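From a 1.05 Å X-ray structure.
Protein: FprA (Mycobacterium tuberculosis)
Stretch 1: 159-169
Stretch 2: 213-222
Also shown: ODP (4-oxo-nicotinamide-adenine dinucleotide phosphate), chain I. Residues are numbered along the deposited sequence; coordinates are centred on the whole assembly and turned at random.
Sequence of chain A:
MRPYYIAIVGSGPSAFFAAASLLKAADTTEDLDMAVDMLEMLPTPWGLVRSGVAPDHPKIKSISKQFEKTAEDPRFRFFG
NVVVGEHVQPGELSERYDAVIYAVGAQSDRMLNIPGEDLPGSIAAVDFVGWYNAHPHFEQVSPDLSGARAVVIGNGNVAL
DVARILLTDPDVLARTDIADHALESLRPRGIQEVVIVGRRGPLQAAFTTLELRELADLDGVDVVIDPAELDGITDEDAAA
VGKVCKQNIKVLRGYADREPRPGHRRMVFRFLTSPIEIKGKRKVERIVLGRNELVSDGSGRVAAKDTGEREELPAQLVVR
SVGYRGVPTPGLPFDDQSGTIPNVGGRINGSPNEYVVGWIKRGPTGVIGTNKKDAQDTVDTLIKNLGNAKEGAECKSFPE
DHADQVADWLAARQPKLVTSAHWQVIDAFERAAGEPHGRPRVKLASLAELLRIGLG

Stretch 1 (159-169) ALDVARILLTD
Stretch 2, residues 213-222: RELADLDGVD

Residues 159–167 are the last turns of a helix: phi/psi stay near -60/-45 through Arg 164, then psi climbs through Ile 165 (-65/-35) and Leu 166 (-69/-26) to Leu 167 (-114/-13); Thr 168 (-70/141) and Asp 169 (-51/122) are extended. The second stretch begins inside a helix that started earlier in the chain, bends through a type II turn from Leu 218 to Val 221, closed by Val 221 N to Leu 218 O at 3.1 Å, and enters a strand at Val 221 (-121/131). Gly 220 sits at 83/0, where a CB would jam against the preceding carbonyl. The register is set by CA–CA distances of 7.5 Å for Arg 164–Leu 215, 6.2 Å for Thr 168–Leu 218 and 6.9 Å for Leu 167–Val 221.

No direct hydrogen bond crosses the interface, which buries 405 Å²; apolar packing and two bridging waters join the stretches. Leu 160, Leu 215, Leu 167 and Val 221 are all buried, which suits their apolar side chains. Leu 160 CD2 lies 4.2 Å from Leu 215 CD1; both side chains are m,t. Leu 215 CD2 also lies 3.9 Å from Arg 164 CG, so the arginine's aliphatic portion serves as hydrophobic surface. Leu 218 (m,t) points toward the helix end, its CD2 3.4 Å from Thr 168 OG1. That hydroxyl (chi1 m) donates to Arg 164 O at 2.7 Å, satisfying its polarity beside the leucine. Beta-branched Val 221 (t) suits the strand and sets CG2 3.9 Å from Leu 167 CB.

Arg 164 (m,t,m, chi4 -69°) folds back so that NH1 and NH2 each donate to Asp 161 OD1 at 2.9 Å, forming a salt bridge. Glu 214 (m,t) places OE1 over one guanidinium face, 4.2 Å from Arg 164 NH1: the charges attract, but no N-H points at it. Water 1 links them, accepting weakly from Arg 164 NH1 and donating to Glu 214 OE1, both 2.8 Å. Water 2 similarly joins backbones, accepting from Asp 169 N and donating to Asp 219 O, each at 2.8 Å.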

# COMPACT_ATOMS: atom_id res chain seq x y z
N ALA A 159 3.09 6.95 7.70
CA ALA A 159 3.97 7.28 8.81
C ALA A 159 3.25 7.14 10.15
O ALA A 159 3.83 6.68 11.12
CB ALA A 159 4.51 8.69 8.66
N LEU A 160 1.98 7.53 10.17
CA LEU A 160 1.20 7.34 11.38
C LEU A 160 1.00 5.87 11.68
O LEU A 160 1.11 5.48 12.83
CB LEU A 160 -0.15 8.03 11.26
CG LEU A 160 -0.11 9.52 11.03
CD1 LEU A 160 -1.54 10.07 10.94
CD2 LEU A 160 0.68 10.23 12.11
N ASP A 161 0.69 5.06 10.68
CA ASP A 161 0.52 3.63 10.91
C ASP A 161 1.80 3.06 11.54
O ASP A 161 1.74 2.31 12.51
CB ASP A 161 0.25 2.88 9.61
CG ASP A 161 -1.15 3.02 9.06
OD1 ASP A 161 -2.01 3.63 9.69
OD2 ASP A 161 -1.42 2.44 7.98
N VAL A 162 2.96 3.39 10.98
CA VAL A 162 4.21 2.86 11.50
C VAL A 162 4.38 3.25 12.95
O VAL A 162 4.71 2.43 13.81
CB VAL A 162 5.37 3.35 10.66
CG1 VAL A 162 6.70 3.03 11.28
CG2 VAL A 162 5.31 2.77 9.24
N ALA A 163 4.14 4.52 13.25
CA ALA A 163 4.34 5.01 14.61
C ALA A 163 3.36 4.33 15.58
O ALA A 163 3.72 3.97 16.68
CB ALA A 163 4.18 6.49 14.63
N ARG A 164 2.11 4.17 15.15
CA ARG A 164 1.12 3.48 15.99
C ARG A 164 1.54 2.06 16.30
O ARG A 164 1.41 1.61 17.43
CB ARG A 164 -0.25 3.41 15.35
CG ARG A 164 -1.02 4.67 15.30
CD ARG A 164 -2.58 4.48 15.20
NE ARG A 164 -2.88 3.42 14.26
CZ ARG A 164 -2.68 3.52 12.94
NH1 ARG A 164 -2.40 4.68 12.38
NH2 ARG A 164 -2.79 2.41 12.23
N ILE A 165 1.96 1.33 15.29
CA ILE A 165 2.33 -0.05 15.55
C ILE A 165 3.53 -0.15 16.47
O ILE A 165 3.58 -1.02 17.34
CB ILE A 165 2.50 -0.81 14.22
CG1 ILE A 165 1.15 -0.84 13.45
CG2 ILE A 165 3.08 -2.16 14.47
CD1 ILE A 165 -0.02 -1.36 14.17
N LEU A 166 4.47 0.78 16.35
CA LEU A 166 5.64 0.78 17.22
C LEU A 166 5.34 1.10 18.68
O LEU A 166 6.09 0.69 19.56
CB LEU A 166 6.70 1.76 16.69
CG LEU A 166 7.40 1.34 15.39
CD1 LEU A 166 8.23 2.53 14.89
CD2 LEU A 166 8.29 0.12 15.59
N LEU A 167 4.26 1.84 18.92
CA LEU A 167 3.96 2.38 20.25
C LEU A 167 2.72 1.82 20.94
O LEU A 167 2.57 1.97 22.12
CB LEU A 167 3.84 3.88 20.20
CG LEU A 167 5.15 4.62 19.91
CD1 LEU A 167 4.91 6.08 19.66
CD2 LEU A 167 6.11 4.48 21.06
N THR A 168 1.87 1.13 20.20
CA THR A 168 0.64 0.62 20.79
C THR A 168 0.95 -0.50 21.78
O THR A 168 1.85 -1.31 21.59
CB THR A 168 -0.29 0.07 19.70
OG1 THR A 168 -0.76 1.15 18.88
CG2 THR A 168 -1.54 -0.59 20.28
N ASP A 169 0.22 -0.51 22.87
CA ASP A 169 0.35 -1.57 23.86
C ASP A 169 0.24 -2.91 23.15
O ASP A 169 -0.75 -3.16 22.47
CB ASP A 169 -0.81 -1.39 24.85
CG ASP A 169 -0.86 -2.43 25.95
OD1 ASP A 169 -0.07 -3.39 25.97
OD2 ASP A 169 -1.70 -2.32 26.87
N ARG A 213 -6.59 12.14 14.81
CA ARG A 213 -7.41 12.09 16.03
C ARG A 213 -7.22 10.80 16.80
O ARG A 213 -7.21 10.82 18.04
CB ARG A 213 -8.88 12.27 15.71
CG ARG A 213 -9.31 13.64 15.29
CD ARG A 213 -10.85 13.76 15.19
NE ARG A 213 -11.26 14.98 14.51
CZ ARG A 213 -11.36 16.15 15.09
NH1 ARG A 213 -11.07 16.28 16.39
NH2 ARG A 213 -11.74 17.20 14.37
N GLU A 214 -7.10 9.71 16.06
CA GLU A 214 -6.96 8.38 16.67
C GLU A 214 -5.76 8.24 17.58
O GLU A 214 -5.77 7.39 18.46
CB GLU A 214 -6.77 7.28 15.60
CG GLU A 214 -7.89 7.03 14.67
CD GLU A 214 -7.57 5.95 13.66
OE1 GLU A 214 -6.35 5.62 13.34
OE2 GLU A 214 -8.57 5.46 13.13
N LEU A 215 -4.74 9.06 17.37
CA LEU A 215 -3.54 8.97 18.17
C LEU A 215 -3.84 9.22 19.66
O LEU A 215 -3.11 8.72 20.51
CB LEU A 215 -2.49 9.94 17.66
CG LEU A 215 -2.14 9.83 16.16
CD1 LEU A 215 -1.20 10.91 15.75
CD2 LEU A 215 -1.60 8.45 15.83
N ALA A 216 -4.87 10.02 19.93
CA ALA A 216 -5.25 10.36 21.30
C ALA A 216 -5.71 9.15 22.08
O ALA A 216 -5.75 9.19 23.31
CB ALA A 216 -6.35 11.40 21.28
N ASP A 217 -6.07 8.09 21.38
CA ASP A 217 -6.60 6.89 22.03
C ASP A 217 -5.60 5.77 22.25
O ASP A 217 -5.96 4.65 22.63
CB ASP A 217 -7.80 6.41 21.23
CG ASP A 217 -8.95 7.40 21.27
OD1 ASP A 217 -9.14 8.10 22.29
OD2 ASP A 217 -9.74 7.55 20.33
N LEU A 218 -4.34 6.07 22.04
CA LEU A 218 -3.29 5.12 22.28
C LEU A 218 -2.94 5.09 23.75
O LEU A 218 -2.31 6.01 24.28
CB LEU A 218 -2.06 5.50 21.47
CG LEU A 218 -2.23 5.49 19.96
CD1 LEU A 218 -1.05 6.14 19.31
CD2 LEU A 218 -2.38 4.09 19.48
N ASP A 219 -3.38 4.04 24.42
CA ASP A 219 -3.10 3.87 25.82
C ASP A 219 -1.60 3.86 26.06
O ASP A 219 -0.87 3.14 25.39
CB ASP A 219 -3.67 2.52 26.30
CG ASP A 219 -5.17 2.54 26.51
OD1 ASP A 219 -5.92 3.21 25.76
OD2 ASP A 219 -5.71 1.86 27.41
N GLY A 220 -1.14 4.64 27.03
CA GLY A 220 0.26 4.67 27.39
C GLY A 220 1.14 5.56 26.55
O GLY A 220 2.35 5.64 26.82
N VAL A 221 0.55 6.23 25.56
CA VAL A 221 1.31 7.06 24.65
C VAL A 221 0.81 8.47 24.70
O VAL A 221 -0.40 8.73 24.62
CB VAL A 221 1.13 6.58 23.20
CG1 VAL A 221 1.99 7.41 22.22
CG2 VAL A 221 1.46 5.10 23.10
N ASP A 222 1.75 9.39 24.84
CA ASP A 222 1.46 10.81 24.67
C ASP A 222 1.97 11.31 23.32
O ASP A 222 3.11 11.05 22.89
CB ASP A 222 2.12 11.61 25.74
CG ASP A 222 1.49 11.40 27.12
OD1 ASP A 222 0.37 10.85 27.26
OD2 ASP A 222 2.06 11.79 28.10
O1X ODP I . 6.87 17.24 1.25
P2B ODP I . 5.99 16.11 0.80
O2X ODP I . 4.51 16.43 0.85
O3X ODP I . 6.39 15.55 -0.56
O2B ODP I . 6.28 14.97 1.90
C2B ODP I . 5.96 13.60 1.68
C3B ODP I . 4.75 13.09 2.43
O3B ODP I . 4.70 13.65 3.73
C1B ODP I . 7.04 12.76 2.26
N9A ODP I . 8.30 12.73 1.54
C8A ODP I . 8.53 12.35 0.25
N7A ODP I . 9.82 12.38 -0.05
C5A ODP I . 10.47 12.79 1.09
C4A ODP I . 9.51 13.01 2.08
N3A ODP I . 9.78 13.41 3.35
C2A ODP I . 11.09 13.60 3.60
N1A ODP I . 12.09 13.39 2.70
C6A ODP I . 11.79 12.98 1.43
N6A ODP I . 12.81 12.73 0.60
O4B ODP I . 6.47 11.46 2.26
C4B ODP I . 5.08 11.60 2.56
C5B ODP I . 4.29 10.74 1.62
O5B ODP I . 2.95 10.75 2.05
PA ODP I . 1.82 10.13 1.11
O1A ODP I . 0.53 10.38 1.75
O2A ODP I . 1.99 10.56 -0.29
O3 ODP I . 2.20 8.58 1.11
PN ODP I . 1.94 7.38 2.17
O1N ODP I . 2.04 7.86 3.57
O2N ODP I . 2.83 6.30 1.69
O5D ODP I . 0.43 7.01 1.93
C5D ODP I . 0.04 6.47 0.64
C4D ODP I . -1.46 6.65 0.48
O4D ODP I . -2.19 5.72 1.27
C1D ODP I . -3.13 6.43 2.08
C2D ODP I . -2.59 7.80 2.18
O2D ODP I . -3.45 8.74 2.70
C3D ODP I . -1.93 8.05 0.88
O3D ODP I . -2.91 8.52 -0.03
N1N ODP I . -3.48 5.71 3.25
C2N ODP I . -4.72 6.02 3.86
C3N ODP I . -4.91 5.66 5.15
C7N ODP I . -6.28 6.08 5.71
N7N ODP I . -6.50 5.77 6.96
O7N ODP I . -7.05 6.70 4.95
C4N ODP I . -3.94 5.03 5.94
O99 ODP I . -4.09 4.75 7.17
C5N ODP I . -2.65 4.74 5.30
C6N ODP I . -2.45 5.11 3.95
O HOH W 1 -3.85 6.89 13.37
O HOH W 2 -1.64 1.59 23.22